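Long-range contact in ochratoxinase (Aspergillus niger, PDB 4C65), which uses zinc to release C-terminal amino acids, especially aromatic ones, and hydrolyses the mycotoxin ochratoxin A to ochratoxin alpha and phenylalanine: residues S139-D151 against W174-E186. Residues are numbered along the deposited sequence; the frame is centred on the assembly and turned at random.
Sequences SGAALSQTAGHGD and WGAGPLCIADGVE
The carboxylate of Asp183 takes hold of Thr146 with both oxygens: OD1 accepts the backbone N of Thr146 at 3.0 Å and OD2 its OG1 at 2.6 Å, each through the syn lone pair. Thr146 OG1 lies anti to the carbonyl carbon (chi1 -69°), which brings it to OD2 while the two side chains cross at about a right angle. Arg193 and Arg190 of a neighbouring subunit form salt bridges to OD1 and OD2, so the carboxylate joins this turn to the octamer interface. Upstream, strands 142-144 and 179-181 run parallel. Their ladder goes from Ala142 N to Pro178 O (3.2 Å), through Cys180 N to Ala142 O and Ser144 N to Cys180 O, to Ala182 N on Ser144 O (3.0 Å). On the face that carries Leu143 and Cys180, Cys180 CB meets Leu143 CD2 (3.7 Å), and Ala141, just before the strand, also reaches it with its CB (3.6 Å). On the other, Leu179 CD1 packs on Ser144 CB (3.9 Å), and Ile181 spreads its branches, CG2 against Thr146 OG1 (3.4 Å) and CD1 against Asp151 CA. Ser144 OG, anti to its own N and beside the carbonyl carbon (chi1 -179°), reaches forward to donate to Gln145 O and accepts Gly150 N, bracing the turns after the strand. The pair belongs to a beta-alpha-beta unit of the TIM-barrel domain: helix 157-164 covers Leu179 and Thr146, helix 185-198 covers Leu143 and Cys180, and Ala142 faces strand 203-206 beside the zinc-binding Lys204.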
ATOM      1  N   SER A 139      17.929   7.831  23.506  1.00 13.52           N
ATOM      2  CA  SER A 139      17.687   6.486  23.026  1.00 13.49           C
ATOM      3  C   SER A 139      16.947   6.487  21.675  1.00 13.39           C
ATOM      4  O   SER A 139      16.812   5.433  21.033  1.00 13.68           O
ATOM      5  CB  SER A 139      16.836   5.754  24.049  1.00 13.56           C
ATOM      6  OG  SER A 139      15.621   6.466  24.215  1.00 13.76           O
ATOM      7  N   GLY A 140      16.475   7.659  21.242  1.00 13.14           N
ATOM      8  CA  GLY A 140      15.495   7.719  20.170  1.00 13.19           C
ATOM      9  C   GLY A 140      14.229   7.104  20.742  1.00 13.29           C
ATOM     10  O   GLY A 140      13.824   7.450  21.864  1.00 13.74           O
ATOM     11  N   ALA A 141      13.620   6.183  20.006  1.00 13.08           N
ATOM     12  CA  ALA A 141      12.416   5.505  20.480  1.00 13.25           C
ATOM     13  C   ALA A 141      12.743   4.430  21.508  1.00 13.56           C
ATOM     14  O   ALA A 141      13.772   3.766  21.407  1.00 13.86           O
ATOM     15  CB  ALA A 141      11.703   4.872  19.326  1.00 13.32           C
ATOM     16  N   ALA A 142      11.907   4.312  22.538  1.00 13.81           N
ATOM     17  CA  ALA A 142      11.950   3.147  23.421  1.00 13.74           C
ATOM     18  C   ALA A 142      11.488   1.974  22.576  1.00 13.75           C
ATOM     19  O   ALA A 142      10.524   2.116  21.807  1.00 14.14           O
ATOM     20  CB  ALA A 142      11.023   3.334  24.614  1.00 13.82           C
ATOM     21  N   LEU A 143      12.181   0.845  22.692  1.00 13.31           N
ATOM     22  CA  LEU A 143      11.788  -0.344  21.978  1.00 13.34           C
ATOM     23  C   LEU A 143      10.850  -1.212  22.819  1.00 13.29           C
ATOM     24  O   LEU A 143      11.116  -1.482  23.977  1.00 13.68           O
ATOM     25  CB  LEU A 143      13.000  -1.166  21.576  1.00 13.36           C
ATOM     26  CG  LEU A 143      14.160  -0.517  20.833  1.00 13.24           C
ATOM     27  CD1 LEU A 143      15.034  -1.599  20.222  1.00 13.49           C
ATOM     28  CD2 LEU A 143      13.699   0.431  19.749  1.00 13.26           C
ATOM     29  N   SER A 144       9.768  -1.676  22.202  1.00 13.31           N
ATOM     30  CA  SER A 144       8.775  -2.492  22.857  1.00 13.46           C
ATOM     31  C   SER A 144       8.260  -3.568  21.931  1.00 13.71           C
ATOM     32  O   SER A 144       8.233  -3.409  20.715  1.00 13.83           O
ATOM     33  CB  SER A 144       7.619  -1.624  23.296  1.00 13.55           C
ATOM     34  OG  SER A 144       6.619  -2.362  23.962  1.00 14.18           O
ATOM     35  N   GLN A 145       7.876  -4.695  22.503  1.00 13.95           N
ATOM     36  CA  GLN A 145       7.126  -5.694  21.764  1.00 14.19           C
ATOM     37  C   GLN A 145       5.693  -5.194  21.585  1.00 14.18           C
ATOM     38  O   GLN A 145       5.242  -4.335  22.327  1.00 13.81           O
ATOM     39  CB  GLN A 145       7.135  -7.040  22.505  1.00 14.59           C
ATOM     40  CG  GLN A 145       6.601  -6.966  23.927  1.00 14.83           C
ATOM     41  CD  GLN A 145       6.191  -8.297  24.441  1.00 15.42           C
ATOM     42  OE1 GLN A 145       6.992  -9.029  25.022  1.00 15.85           O
ATOM     43  NE2 GLN A 145       4.933  -8.640  24.238  1.00 15.81           N
ATOM     44  N   THR A 146       4.994  -5.768  20.610  1.00 14.30           N
ATOM     45  CA  THR A 146       3.553  -5.657  20.544  1.00 14.67           C
ATOM     46  C   THR A 146       2.980  -6.124  21.871  1.00 15.26           C
ATOM     47  O   THR A 146       3.423  -7.120  22.443  1.00 15.03           O
ATOM     48  CB  THR A 146       2.988  -6.507  19.394  1.00 14.82           C
ATOM     49  OG1 THR A 146       3.380  -5.930  18.153  1.00 14.30           O
ATOM     50  CG2 THR A 146       1.472  -6.573  19.439  1.00 15.21           C
ATOM     51  N   ALA A 147       2.012  -5.364  22.382  1.00 15.89           N
ATOM     52  CA  ALA A 147       1.437  -5.634  23.732  1.00 16.80           C
ATOM     53  C   ALA A 147       2.444  -5.444  24.867  1.00 16.76           C
ATOM     54  O   ALA A 147       2.271  -5.959  25.962  1.00 16.96           O
ATOM     55  CB  ALA A 147       0.821  -7.034  23.800  1.00 17.34           C
ATOM     56  N   GLY A 148       3.499  -4.692  24.590  1.00 16.81           N
ATOM     57  CA  GLY A 148       4.477  -4.334  25.626  1.00 16.70           C
ATOM     58  C   GLY A 148       4.192  -2.965  26.196  1.00 16.66           C
ATOM     59  O   GLY A 148       3.178  -2.350  25.889  1.00 16.54           O
ATOM     60  N   HIS A 149       5.083  -2.501  27.044  1.00 17.11           N
ATOM     61  CA  HIS A 149       4.842  -1.282  27.788  1.00 18.26           C
ATOM     62  C   HIS A 149       4.863  -0.051  26.911  1.00 18.64           C
ATOM     63  O   HIS A 149       4.242   0.943  27.224  1.00 18.89           O
ATOM     64  CB  HIS A 149       5.844  -1.142  28.924  1.00 18.98           C
ATOM     65  CG  HIS A 149       5.660   0.097  29.738  1.00 19.54           C
ATOM     66  ND1 HIS A 149       4.429   0.486  30.228  1.00 20.03           N
ATOM     67  CD2 HIS A 149       6.545   1.024  30.167  1.00 19.06           C
ATOM     68  CE1 HIS A 149       4.562   1.600  30.923  1.00 19.40           C
ATOM     69  NE2 HIS A 149       5.830   1.954  30.886  1.00 19.43           N
ATOM     70  N   GLY A 150       5.542  -0.139  25.782  1.00 19.02           N
ATOM     71  CA  GLY A 150       5.471   0.913  24.795  1.00 18.37           C
ATOM     72  C   GLY A 150       4.226   0.907  23.920  1.00 18.76           C
ATOM     73  O   GLY A 150       3.978   1.895  23.232  1.00 18.81           O
ATOM     74  N   ASP A 151       3.437  -0.163  23.928  1.00 18.11           N
ATOM     75  CA  ASP A 151       2.261  -0.209  23.061  1.00 18.12           C
ATOM     76  C   ASP A 151       1.150   0.725  23.592  1.00 18.19           C
ATOM     77  O   ASP A 151       1.058   0.963  24.794  1.00 18.62           O
ATOM     78  CB  ASP A 151       1.779  -1.646  22.936  1.00 18.31           C
ATOM     79  CG  ASP A 151       0.938  -1.888  21.711  1.00 18.45           C
ATOM     80  OD1 ASP A 151       0.428  -0.910  21.096  1.00 18.24           O
ATOM     81  OD2 ASP A 151       0.734  -3.078  21.363  1.00 18.63           O
ATOM     82  N   TRP A 174       9.003   8.130   9.115  1.00 14.01           N
ATOM     83  CA  TRP A 174       8.933   6.736   9.532  1.00 14.30           C
ATOM     84  C   TRP A 174      10.197   6.395  10.296  1.00 14.07           C
ATOM     85  O   TRP A 174      11.277   6.847   9.934  1.00 14.31           O
ATOM     86  CB  TRP A 174       8.799   5.855   8.281  1.00 14.81           C
ATOM     87  CG  TRP A 174       8.733   4.371   8.502  1.00 15.02           C
ATOM     88  CD1 TRP A 174       7.632   3.633   8.825  1.00 15.37           C
ATOM     89  CD2 TRP A 174       9.812   3.448   8.392  1.00 15.30           C
ATOM     90  NE1 TRP A 174       7.958   2.314   8.919  1.00 15.50           N
ATOM     91  CE2 TRP A 174       9.293   2.167   8.654  1.00 15.39           C
ATOM     92  CE3 TRP A 174      11.155   3.578   8.077  1.00 15.23           C
ATOM     93  CZ2 TRP A 174      10.060   1.041   8.604  1.00 15.48           C
ATOM     94  CZ3 TRP A 174      11.930   2.445   8.033  1.00 15.60           C
ATOM     95  CH2 TRP A 174      11.383   1.192   8.307  1.00 15.73           C
ATOM     96  N   GLY A 175      10.052   5.642  11.372  1.00 14.00           N
ATOM     97  CA  GLY A 175      11.184   5.225  12.173  1.00 14.12           C
ATOM     98  C   GLY A 175      11.725   6.303  13.108  1.00 14.20           C
ATOM     99  O   GLY A 175      12.787   6.110  13.699  1.00 13.83           O
ATOM    100  N   ALA A 176      10.993   7.419  13.270  1.00 14.22           N
ATOM    101  CA  ALA A 176      11.470   8.508  14.136  1.00 14.29           C
ATOM    102  C   ALA A 176      10.415   9.075  15.067  1.00 14.70           C
ATOM    103  O   ALA A 176      10.105  10.264  15.040  1.00 15.75           O
ATOM    104  CB  ALA A 176      12.084   9.593  13.309  1.00 14.33           C
ATOM    105  N   GLY A 177       9.863   8.214  15.909  1.00 14.91           N
ATOM    106  CA  GLY A 177       8.902   8.617  16.928  1.00 14.98           C
ATOM    107  C   GLY A 177       9.408   8.329  18.327  1.00 14.82           C
ATOM    108  O   GLY A 177      10.538   7.928  18.519  1.00 14.19           O
ATOM    109  N   PRO A 178       8.542   8.493  19.320  1.00 15.66           N
ATOM    110  CA  PRO A 178       8.939   8.241  20.688  1.00 15.83           C
ATOM    111  C   PRO A 178       8.995   6.770  21.034  1.00 15.89           C
ATOM    112  O   PRO A 178       9.577   6.390  22.037  1.00 15.74           O
ATOM    113  CB  PRO A 178       7.861   8.937  21.510  1.00 16.06           C
ATOM    114  CG  PRO A 178       6.697   9.117  20.632  1.00 16.38           C
ATOM    115  CD  PRO A 178       7.168   9.021  19.208  1.00 16.33           C
ATOM    116  N   LEU A 179       8.414   5.963  20.184  1.00 16.29           N
ATOM    117  CA  LEU A 179       8.312   4.575  20.423  1.00 17.41           C
ATOM    118  C   LEU A 179       8.500   3.741  19.179  1.00 16.87           C
ATOM    119  O   LEU A 179       8.185   4.155  18.076  1.00 15.94           O
ATOM    120  CB  LEU A 179       6.956   4.321  21.070  1.00 19.23           C
ATOM    121  CG  LEU A 179       6.456   2.872  20.903  1.00 21.73           C
ATOM    122  CD1 LEU A 179       6.993   2.073  22.098  1.00 22.43           C
ATOM    123  CD2 LEU A 179       4.934   2.747  20.738  1.00 22.12           C
ATOM    124  N   CYS A 180       9.030   2.547  19.389  1.00 16.57           N
ATOM    125  CA  CYS A 180       9.281   1.650  18.301  1.00 16.76           C
ATOM    126  C   CYS A 180       8.808   0.267  18.703  1.00 16.47           C
ATOM    127  O   CYS A 180       9.300  -0.301  19.673  1.00 16.13           O
ATOM    128  CB  CYS A 180      10.760   1.656  17.960  1.00 17.16           C
ATOM    129  SG  CYS A 180      11.177   0.588  16.570  1.00 19.85           S
ATOM    130  N   ILE A 181       7.868  -0.292  17.935  1.00 15.96           N
ATOM    131  CA  ILE A 181       7.367  -1.639  18.151  1.00 15.60           C
ATOM    132  C   ILE A 181       8.044  -2.611  17.196  1.00 15.32           C
ATOM    133  O   ILE A 181       8.058  -2.416  15.970  1.00 15.26           O
ATOM    134  CB  ILE A 181       5.843  -1.719  17.913  1.00 15.75           C
ATOM    135  CG1 ILE A 181       5.070  -0.641  18.670  1.00 15.89           C
ATOM    136  CG2 ILE A 181       5.376  -3.138  18.115  1.00 15.93           C
ATOM    137  CD1 ILE A 181       4.756  -0.874  20.082  1.00 16.28           C
ATOM    138  N   ALA A 182       8.597  -3.678  17.754  1.00 15.01           N
ATOM    139  CA  ALA A 182       9.278  -4.676  16.948  1.00 15.04           C
ATOM    140  C   ALA A 182       9.068  -6.048  17.568  1.00 15.30           C
ATOM    141  O   ALA A 182       9.164  -6.199  18.786  1.00 15.66           O
ATOM    142  CB  ALA A 182      10.775  -4.356  16.833  1.00 14.54           C
ATOM    143  N   ASP A 183       8.832  -7.046  16.725  1.00 15.18           N
ATOM    144  CA  ASP A 183       8.603  -8.391  17.185  1.00 15.56           C
ATOM    145  C   ASP A 183       9.484  -9.376  16.425  1.00 15.50           C
ATOM    146  O   ASP A 183       9.384  -9.501  15.201  1.00 15.26           O
ATOM    147  CB  ASP A 183       7.144  -8.774  16.993  1.00 16.08           C
ATOM    148  CG  ASP A 183       6.203  -7.915  17.808  1.00 16.25           C
ATOM    149  OD1 ASP A 183       6.273  -7.941  19.053  1.00 16.44           O
ATOM    150  OD2 ASP A 183       5.413  -7.167  17.193  1.00 16.31           O
ATOM    151  N   GLY A 184      10.321 -10.098  17.164  1.00 15.46           N
ATOM    152  CA  GLY A 184      11.211 -11.077  16.567  1.00 15.79           C
ATOM    153  C   GLY A 184      12.604 -10.533  16.316  1.00 15.63           C
ATOM    154  O   GLY A 184      12.808  -9.330  16.217  1.00 15.51           O
ATOM    155  N   VAL A 185      13.567 -11.443  16.253  1.00 15.92           N
ATOM    156  CA  VAL A 185      14.959 -11.118  16.048  1.00 15.81           C
ATOM    157  C   VAL A 185      15.184 -10.222  14.827  1.00 15.60           C
ATOM    158  O   VAL A 185      16.011  -9.323  14.877  1.00 15.37           O
ATOM    159  CB  VAL A 185      15.784 -12.418  15.927  1.00 16.22           C
ATOM    160  CG1 VAL A 185      17.112 -12.186  15.225  1.00 16.20           C
ATOM    161  CG2 VAL A 185      16.005 -13.020  17.314  1.00 16.55           C
ATOM    162  N   GLU A 186      14.498 -10.498  13.724  1.00 15.96           N
ATOM    163  CA  GLU A 186      14.717  -9.748  12.492  1.00 16.08           C
ATOM    164  C   GLU A 186      14.322  -8.301  12.714  1.00 15.48           C
ATOM    165  O   GLU A 186      15.098  -7.389  12.457  1.00 15.25           O
ATOM    166  CB  GLU A 186      13.931 -10.340  11.307  1.00 16.71           C
ATOM    167  CG  GLU A 186      14.206 -11.813  11.013  1.00 17.48           C
ATOM    168  CD  GLU A 186      15.690 -12.114  10.812  1.00 17.86           C
ATOM    169  OE1 GLU A 186      16.260 -11.699   9.776  1.00 17.85           O
ATOM    170  OE2 GLU A 186      16.281 -12.780  11.685  1.00 18.20           O
TER